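Local coordinates for uncharacterized protein (Staphylococcus aureus subsp. aureus Mu50, PDB 4QPV), which is of unknown function but belongs to the DUF1672 family and adopts a fold built on a kinked-helix-beta-beta-beta repeat, at residues 57-60 against 61-65; 181-184 against 185-188; 229-233 against 234-238. One frame throughout, in Å; residues are numbered along the deposited sequence. Where two conformers were deposited one is given.

Interaction 1: residues 57-60 against 61-65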
loop_
_atom_site.group_PDB
_atom_site.type_symbol
_atom_site.label_atom_id
_atom_site.label_comp_id
_atom_site.label_asym_id
_atom_site.label_seq_id
_atom_site.Cartn_x
_atom_site.Cartn_y
_atom_site.Cartn_z
ATOM N N GLN A 57 -8.107 12.703 -11.646
ATOM C CA GLN A 57 -8.749 12.437 -12.936
ATOM C C GLN A 57 -8.226 11.129 -13.535
ATOM O O GLN A 57 -9.017 10.371 -14.097
ATOM C CB GLN A 57 -8.505 13.598 -13.922
ATOM C CG GLN A 57 -9.187 13.414 -15.294
ATOM C CD GLN A 57 -8.771 14.475 -16.280
ATOM O OE1 GLN A 57 -7.920 15.324 -15.994
ATOM N NE2 GLN A 57 -9.396 14.494 -17.456
ATOM N N PHE A 58 -6.890 10.902 -13.473
ATOM C CA PHE A 58 -6.282 9.687 -14.024
ATOM C C PHE A 58 -6.945 8.414 -13.447
ATOM O O PHE A 58 -7.278 7.494 -14.201
ATOM C CB PHE A 58 -4.768 9.653 -13.749
ATOM C CG PHE A 58 -4.066 8.457 -14.358
ATOM C CD1 PHE A 58 -3.979 7.252 -13.665
ATOM C CD2 PHE A 58 -3.449 8.549 -15.603
ATOM C CE1 PHE A 58 -3.336 6.139 -14.234
ATOM C CE2 PHE A 58 -2.807 7.444 -16.171
ATOM C CZ PHE A 58 -2.752 6.245 -15.483
ATOM N N PHE A 59 -7.117 8.364 -12.133
ATOM C CA PHE A 59 -7.693 7.192 -11.463
ATOM C C PHE A 59 -9.164 7.031 -11.790
ATOM O O PHE A 59 -9.631 5.892 -11.881
ATOM C CB PHE A 59 -7.457 7.250 -9.951
ATOM C CG PHE A 59 -6.066 6.789 -9.594
ATOM C CD1 PHE A 59 -4.989 7.670 -9.653
ATOM C CD2 PHE A 59 -5.817 5.453 -9.274
ATOM C CE1 PHE A 59 -3.685 7.227 -9.376
ATOM C CE2 PHE A 59 -4.515 5.007 -9.030
ATOM C CZ PHE A 59 -3.460 5.895 -9.083
HETATM N N MSE A 60 -9.892 8.150 -12.021
HETATM C CA MSE A 60 -11.299 8.052 -12.407
HETATM C C MSE A 60 -11.391 7.531 -13.853
HETATM O O MSE A 60 -12.124 6.581 -14.101
HETATM C CB MSE A 60 -12.048 9.393 -12.235
HETATM C CG MSE A 60 -13.555 9.306 -12.585
HETATM SE SE MSE A 60 -14.565 7.953 -11.555
HETATM C CE MSE A 60 -14.684 8.912 -9.877
ATOM N N ASP A 61 -10.630 8.141 -14.797
ATOM C CA ASP A 61 -10.633 7.742 -16.208
ATOM C C ASP A 61 -10.242 6.269 -16.424
ATOM O O ASP A 61 -10.889 5.569 -17.207
ATOM C CB ASP A 61 -9.670 8.627 -17.014
ATOM C CG ASP A 61 -10.133 10.064 -17.209
ATOM O OD1 ASP A 61 -11.341 10.340 -16.993
ATOM O OD2 ASP A 61 -9.293 10.911 -17.554
ATOM N N ASN A 62 -9.203 5.807 -15.736
ATOM C CA ASN A 62 -8.671 4.465 -15.964
ATOM C C ASN A 62 -9.236 3.372 -15.069
ATOM O O ASN A 62 -9.354 2.243 -15.540
ATOM C CB ASN A 62 -7.131 4.474 -15.868
ATOM C CG ASN A 62 -6.530 5.260 -17.014
ATOM O OD1 ASN A 62 -6.667 4.887 -18.184
ATOM N ND2 ASN A 62 -6.013 6.450 -16.731
ATOM N N PHE A 63 -9.581 3.668 -13.818
ATOM C CA PHE A 63 -10.068 2.625 -12.916
ATOM C C PHE A 63 -11.528 2.798 -12.478
ATOM O O PHE A 63 -12.095 1.868 -11.886
ATOM C CB PHE A 63 -9.151 2.517 -11.682
ATOM C CG PHE A 63 -7.711 2.274 -12.074
ATOM C CD1 PHE A 63 -7.301 1.031 -12.551
ATOM C CD2 PHE A 63 -6.777 3.305 -12.033
ATOM C CE1 PHE A 63 -5.975 0.813 -12.939
ATOM C CE2 PHE A 63 -5.454 3.090 -12.443
ATOM C CZ PHE A 63 -5.068 1.849 -12.903
ATOM N N GLY A 64 -12.136 3.946 -12.790
ATOM C CA GLY A 64 -13.525 4.218 -12.421
ATOM C C GLY A 64 -13.674 4.408 -10.923
ATOM O O GLY A 64 -14.737 4.139 -10.356
ATOM N N LEU A 65 -12.587 4.847 -10.268
ATOM C CA LEU A 65 -12.561 5.057 -8.825
ATOM C C LEU A 65 -12.292 6.502 -8.440
ATOM O O LEU A 65 -11.490 7.191 -9.086
ATOM C CB LEU A 65 -11.490 4.169 -8.184
ATOM C CG LEU A 65 -11.797 2.658 -8.216
ATOM C CD1 LEU A 65 -10.527 1.848 -7.983
ATOM C CD2 LEU A 65 -12.889 2.288 -7.196
HETATM O O HOH W 1 -11.997 12.977 -17.646
#
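The C-terminal end of helix 48-63, which leads into the three-stranded antiparallel sheet that begins with strand 67-75, brings Phe58, Phe59, Asn62 and Phe63 together on its inner side. The amide of Asn62 dips one corner onto the Phe58 ring: ND2 stands 3.3 Å above the ring plane, over its centre, with the two planes 48° apart. With CG anti to its backbone N (chi1 -177°), Phe58 leans forward along the helix, under the amide of Asn62. The same ND2 donates to Phe58 O at 3.0 Å, in a bent bond, while Asn62 N meets that oxygen from the opposite face of the carbonyl plane. Phe58 O is thus gripped by two donors of one residue. ND2 also donates to Leu109 O, and OD1 accepts from Ser111 N, so the buried amide is held at both ends and tied to the loop leading to helix 116-133.

Phe59 and Phe63, one turn apart, lie side by side and point the same way; their rings are oblique, with CD2 of Phe59 3.6 Å from CD2 of Phe63. Phe59 continues onto Ala94 and Ile96 of strand 90-98, and Phe63 onto Leu121 and Val122 of helix 116-133. On the outer side a water bridges Gln57 NE2 and Asp61 OD1, while Gln57 OE1 accepts from Arg54 and Asp61 OD2 from Leu109 N.

Gly64, with positive phi (70°), turns the chain out of the helix. Its N still donates to Met60 O at 2.9 Å, in a bent bond with the donor above the carbonyl plane.

Interaction 2: residues 181-184 against 185-188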
loop_
_atom_site.group_PDB
_atom_site.type_symbol
_atom_site.label_atom_id
_atom_site.label_comp_id
_atom_site.label_asym_id
_atom_site.label_seq_id
_atom_site.Cartn_x
_atom_site.Cartn_y
_atom_site.Cartn_z
ATOM N N PRO A 181 -1.049 -8.682 -10.399
ATOM C CA PRO A 181 -1.282 -7.680 -11.444
ATOM C C PRO A 181 -1.961 -8.247 -12.696
ATOM O O PRO A 181 -1.874 -9.440 -12.976
ATOM C CB PRO A 181 0.133 -7.195 -11.775
ATOM C CG PRO A 181 1.005 -8.365 -11.503
ATOM C CD PRO A 181 0.379 -9.069 -10.332
ATOM N N TYR A 182 -2.647 -7.379 -13.443
ATOM C CA TYR A 182 -3.280 -7.708 -14.724
ATOM C C TYR A 182 -3.181 -6.484 -15.594
ATOM O O TYR A 182 -2.773 -5.424 -15.112
ATOM C CB TYR A 182 -4.753 -8.158 -14.562
ATOM C CG TYR A 182 -4.928 -9.454 -13.803
ATOM C CD1 TYR A 182 -4.620 -10.678 -14.391
ATOM C CD2 TYR A 182 -5.347 -9.455 -12.474
ATOM C CE1 TYR A 182 -4.743 -11.873 -13.683
ATOM C CE2 TYR A 182 -5.487 -10.644 -11.759
ATOM C CZ TYR A 182 -5.188 -11.851 -12.371
ATOM O OH TYR A 182 -5.321 -13.027 -11.671
ATOM N N THR A 183 -3.540 -6.598 -16.860
ATOM C CA THR A 183 -3.513 -5.426 -17.737
ATOM C C THR A 183 -4.738 -4.537 -17.460
ATOM O O THR A 183 -5.695 -4.977 -16.817
ATOM C CB THR A 183 -3.488 -5.881 -19.203
ATOM O OG1 THR A 183 -4.711 -6.564 -19.469
ATOM C CG2 THR A 183 -2.289 -6.769 -19.523
ATOM N N LEU A 184 -4.733 -3.312 -17.992
ATOM C CA LEU A 184 -5.870 -2.426 -17.841
ATOM C C LEU A 184 -7.097 -3.013 -18.579
ATOM O O LEU A 184 -8.213 -2.878 -18.077
ATOM C CB LEU A 184 -5.523 -1.012 -18.339
ATOM C CG LEU A 184 -6.540 0.085 -18.018
ATOM C CD1 LEU A 184 -6.756 0.224 -16.517
ATOM C CD2 LEU A 184 -6.112 1.408 -18.621
ATOM N N ASP A 185 -6.888 -3.717 -19.728
ATOM C CA ASP A 185 -7.999 -4.360 -20.441
ATOM C C ASP A 185 -8.628 -5.421 -19.550
ATOM O O ASP A 185 -9.853 -5.471 -19.441
ATOM C CB ASP A 185 -7.549 -4.973 -21.782
ATOM C CG ASP A 185 -7.378 -3.972 -22.911
ATOM O OD1 ASP A 185 -7.843 -2.819 -22.762
ATOM O OD2 ASP A 185 -6.795 -4.346 -23.952
ATOM N N GLU A 186 -7.785 -6.224 -18.865
ATOM C CA GLU A 186 -8.239 -7.263 -17.942
ATOM C C GLU A 186 -8.964 -6.625 -16.750
ATOM O O GLU A 186 -10.010 -7.142 -16.344
ATOM C CB GLU A 186 -7.073 -8.142 -17.476
ATOM C CG GLU A 186 -6.669 -9.175 -18.515
ATOM C CD GLU A 186 -5.323 -9.856 -18.342
ATOM O OE1 GLU A 186 -4.439 -9.304 -17.647
ATOM O OE2 GLU A 186 -5.135 -10.924 -18.964
ATOM N N TYR A 187 -8.463 -5.466 -16.252
ATOM C CA TYR A 187 -9.117 -4.724 -15.172
ATOM C C TYR A 187 -10.518 -4.278 -15.613
ATOM O O TYR A 187 -11.488 -4.469 -14.877
ATOM C CB TYR A 187 -8.281 -3.498 -14.729
ATOM C CG TYR A 187 -9.002 -2.647 -13.701
ATOM C CD1 TYR A 187 -8.930 -2.952 -12.342
ATOM C CD2 TYR A 187 -9.806 -1.576 -14.090
ATOM C CE1 TYR A 187 -9.627 -2.206 -11.394
ATOM C CE2 TYR A 187 -10.522 -0.834 -13.153
ATOM C CZ TYR A 187 -10.413 -1.142 -11.803
ATOM O OH TYR A 187 -11.095 -0.415 -10.860
ATOM N N LYS A 188 -10.616 -3.669 -16.807
ATOM C CA LYS A 188 -11.886 -3.181 -17.349
ATOM C C LYS A 188 -12.904 -4.310 -17.522
ATOM O O LYS A 188 -14.063 -4.142 -17.164
ATOM C CB LYS A 188 -11.668 -2.450 -18.693
ATOM C CG LYS A 188 -10.898 -1.135 -18.572
ATOM C CD LYS A 188 -11.781 0.021 -18.126
ATOM C CE LYS A 188 -11.050 1.337 -18.134
ATOM N NZ LYS A 188 -11.699 2.326 -17.237
#
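Thr183 and Glu186 form a capping box at the start of helix 184-190, their side chains crossing obliquely so that each reaches the other's backbone N-H. Thr183 OG1 accepts from Glu186 N at 3.2 Å. In return the Glu186 side chain, extended beyond CG, runs back alongside the threonine, and its OE1 accepts from Thr183 N at 3.0 Å in a nearly straight bond (171°). This N-H arrives on the anti side of the carboxylate, somewhat out of its plane. Rotation about the first torsion of Thr183 (chi1 64°) sets OG1 between its own N and carbonyl carbon, facing the first turn. The positive end of the helix dipole probably favours the Glu186 carboxylate as well.

Tyr182 crosses Glu186 at about a right angle, with ring and carboxylate planes 83° apart. OE1 lies at the ring edge, 3.5 Å from Tyr182 CD1, and the tyrosine packs onward against Leu126 of helix 116-133.

Beyond the cap, Leu184 and Tyr187 make a looser apolar contact and turn toward helices 48-63 and 116-133. Tyr187 OH binds Phe63 O, and Lys188 NZ binds Gln192 OE1 and Asn62 O. Lys188 CG, anti to its carbonyl carbon, lies 3.2 Å from Leu184 O, the oxygen that accepts from Lys188 N.

Interaction 3: residues 229-233 against 234-238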
loop_
_atom_site.group_PDB
_atom_site.type_symbol
_atom_site.label_atom_id
_atom_site.label_comp_id
_atom_site.label_asym_id
_atom_site.label_seq_id
_atom_site.Cartn_x
_atom_site.Cartn_y
_atom_site.Cartn_z
ATOM N N LYS A 229 12.725 -1.603 21.078
ATOM C CA LYS A 229 13.984 -1.910 21.789
ATOM C C LYS A 229 15.099 -0.990 21.327
ATOM O O LYS A 229 15.290 -0.833 20.126
ATOM C CB LYS A 229 14.454 -3.359 21.548
ATOM C CG LYS A 229 13.495 -4.445 22.006
ATOM C CD LYS A 229 14.061 -5.804 21.628
ATOM C CE LYS A 229 13.207 -6.942 22.124
ATOM N NZ LYS A 229 13.855 -8.254 21.848
ATOM N N ASP A 230 15.893 -0.458 22.267
ATOM C CA ASP A 230 17.049 0.368 21.897
ATOM C C ASP A 230 18.137 -0.519 21.271
ATOM O O ASP A 230 18.899 -0.055 20.432
ATOM C CB ASP A 230 17.613 1.109 23.130
ATOM C CG ASP A 230 16.602 1.898 23.947
ATOM O OD1 ASP A 230 15.786 2.637 23.341
ATOM O OD2 ASP A 230 16.641 1.797 25.196
ATOM N N ASN A 231 18.147 -1.812 21.633
ATOM C CA ASN A 231 19.165 -2.778 21.222
ATOM C C ASN A 231 18.600 -3.931 20.368
ATOM O O ASN A 231 19.058 -5.067 20.509
ATOM C CB ASN A 231 19.814 -3.349 22.500
ATOM C CG ASN A 231 18.847 -4.102 23.411
ATOM O OD1 ASN A 231 17.612 -4.010 23.295
ATOM N ND2 ASN A 231 19.384 -4.892 24.318
ATOM N N PHE A 232 17.631 -3.654 19.483
ATOM C CA PHE A 232 17.064 -4.688 18.627
ATOM C C PHE A 232 18.128 -5.425 17.820
ATOM O O PHE A 232 18.982 -4.795 17.211
ATOM C CB PHE A 232 16.034 -4.079 17.636
ATOM C CG PHE A 232 15.575 -5.014 16.535
ATOM C CD1 PHE A 232 14.478 -5.852 16.722
ATOM C CD2 PHE A 232 16.251 -5.071 15.317
ATOM C CE1 PHE A 232 14.045 -6.699 15.704
ATOM C CE2 PHE A 232 15.826 -5.934 14.303
ATOM C CZ PHE A 232 14.735 -6.752 14.507
ATOM N N THR A 233 18.025 -6.759 17.766
ATOM C CA THR A 233 18.807 -7.603 16.866
ATOM C C THR A 233 17.873 -8.686 16.349
ATOM O O THR A 233 16.881 -8.980 17.008
ATOM C CB THR A 233 20.066 -8.213 17.522
ATOM O OG1 THR A 233 19.683 -9.223 18.449
ATOM C CG2 THR A 233 21.025 -7.172 18.142
ATOM N N LYS A 234 18.201 -9.319 15.219
ATOM C CA LYS A 234 17.423 -10.474 14.747
ATOM C C LYS A 234 17.472 -11.605 15.805
ATOM O O LYS A 234 16.431 -12.190 16.129
ATOM C CB LYS A 234 17.940 -11.001 13.388
ATOM C CG LYS A 234 17.621 -10.105 12.200
ATOM C CD LYS A 234 18.345 -10.536 10.923
ATOM C CE LYS A 234 17.668 -11.687 10.204
ATOM N NZ LYS A 234 18.461 -12.162 9.035
ATOM N N ASP A 235 18.673 -11.868 16.370
ATOM C CA ASP A 235 18.874 -12.925 17.361
ATOM C C ASP A 235 18.105 -12.680 18.672
ATOM O O ASP A 235 17.635 -13.642 19.278
ATOM C CB ASP A 235 20.374 -13.108 17.663
ATOM C CG ASP A 235 21.184 -13.802 16.574
ATOM O OD1 ASP A 235 20.584 -14.227 15.558
ATOM O OD2 ASP A 235 22.413 -13.937 16.747
ATOM N N ASN A 236 17.984 -11.411 19.131
ATOM C CA ASN A 236 17.282 -11.207 20.417
ATOM C C ASN A 236 15.750 -10.937 20.276
ATOM O O ASN A 236 15.067 -10.764 21.291
ATOM C CB ASN A 236 17.972 -10.118 21.278
ATOM C CG ASN A 236 17.804 -8.674 20.817
ATOM O OD1 ASN A 236 16.890 -8.309 20.064
ATOM N ND2 ASN A 236 18.697 -7.817 21.274
ATOM N N THR A 237 15.205 -10.958 19.059
ATOM C CA THR A 237 13.777 -10.710 18.898
ATOM C C THR A 237 13.099 -11.892 18.163
ATOM O O THR A 237 11.867 -11.940 18.128
ATOM C CB THR A 237 13.576 -9.326 18.203
ATOM O OG1 THR A 237 14.300 -8.350 18.961
ATOM C CG2 THR A 237 12.088 -8.888 18.107
ATOM N N ILE A 238 13.883 -12.847 17.597
ATOM C CA ILE A 238 13.308 -13.990 16.867
ATOM C C ILE A 238 12.317 -14.797 17.745
ATOM O O ILE A 238 11.222 -15.109 17.272
ATOM C CB ILE A 238 14.359 -14.923 16.205
ATOM C CG1 ILE A 238 13.708 -16.080 15.381
ATOM C CG2 ILE A 238 15.390 -15.471 17.207
ATOM C CD1 ILE A 238 12.829 -15.670 14.255
#
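A capping box between Thr233 and Asn236 opens helix 234-249, and the Lys229 side chain, from the type I beta turn of residues 229-232, slides past Asn236 in the opposite direction. Asn236 provides most of the links, and its atoms meet the loop in sequence. Its CB lies 3.4 Å from Thr233 OG1, close to where that hydroxyl accepts from Asn236 N at 2.9 Å. CG, swung between the backbone N and the carbonyl carbon (chi1 73°), sits beside the same hydroxyl and carries the amide back over the preceding loop. There the two branches part. OD1 receives Thr233 N at 3.0 Å, the donor standing well above the carbonyl plane, and also the Thr237 hydroxyl, which approaches in that plane at 2.8 Å. ND2 reaches further back and donates to Asn231 O at 2.9 Å, with that oxygen close to the amide plane. Three bonds from two branches therefore fix the rotation of the amide and bind the turn to the helix start, within the surface loop that leads from strand 220-227 into the helix.

Thr237 is the second meeting point. Its side chain crosses Phe232 at about a right angle, CB lying 3.7 Å from Phe232 CE1, and both residues pack on Ile264 of strand 259-265. Lys229, extended beyond CG, reaches toward Thr237 tip to tip. The ammonium group also forms a salt bridge with Glu240 on the next turn of the helix. With the Thr237 proton given to Asn236 OD1, OG1 is left to accept from Lys229 NZ, at 2.9 Å.

From the N terminus, interaction 1 comes first, at the C-terminal end of helix 48-63 before the antiparallel sheet of strands 67-75, 78-87 and 90-98. Interaction 2 follows strand 175-178 and starts helix 184-190; interaction 3 follows strand 220-227 and starts helix 234-249. Each lies within continuous chain and closes no long loop, so the three run in series without nesting or crossing. Interactions 1 and 2 touch, their centres about 13 Å apart, and contacts from Leu184, Tyr187 and Lys188 to Asn62 and Phe63 dock helix 184-190 on the end of helix 48-63. Interaction 3 lies on the opposite side of the chain's centre, centred about 44 Å from interaction 1 and 42 Å from interaction 2.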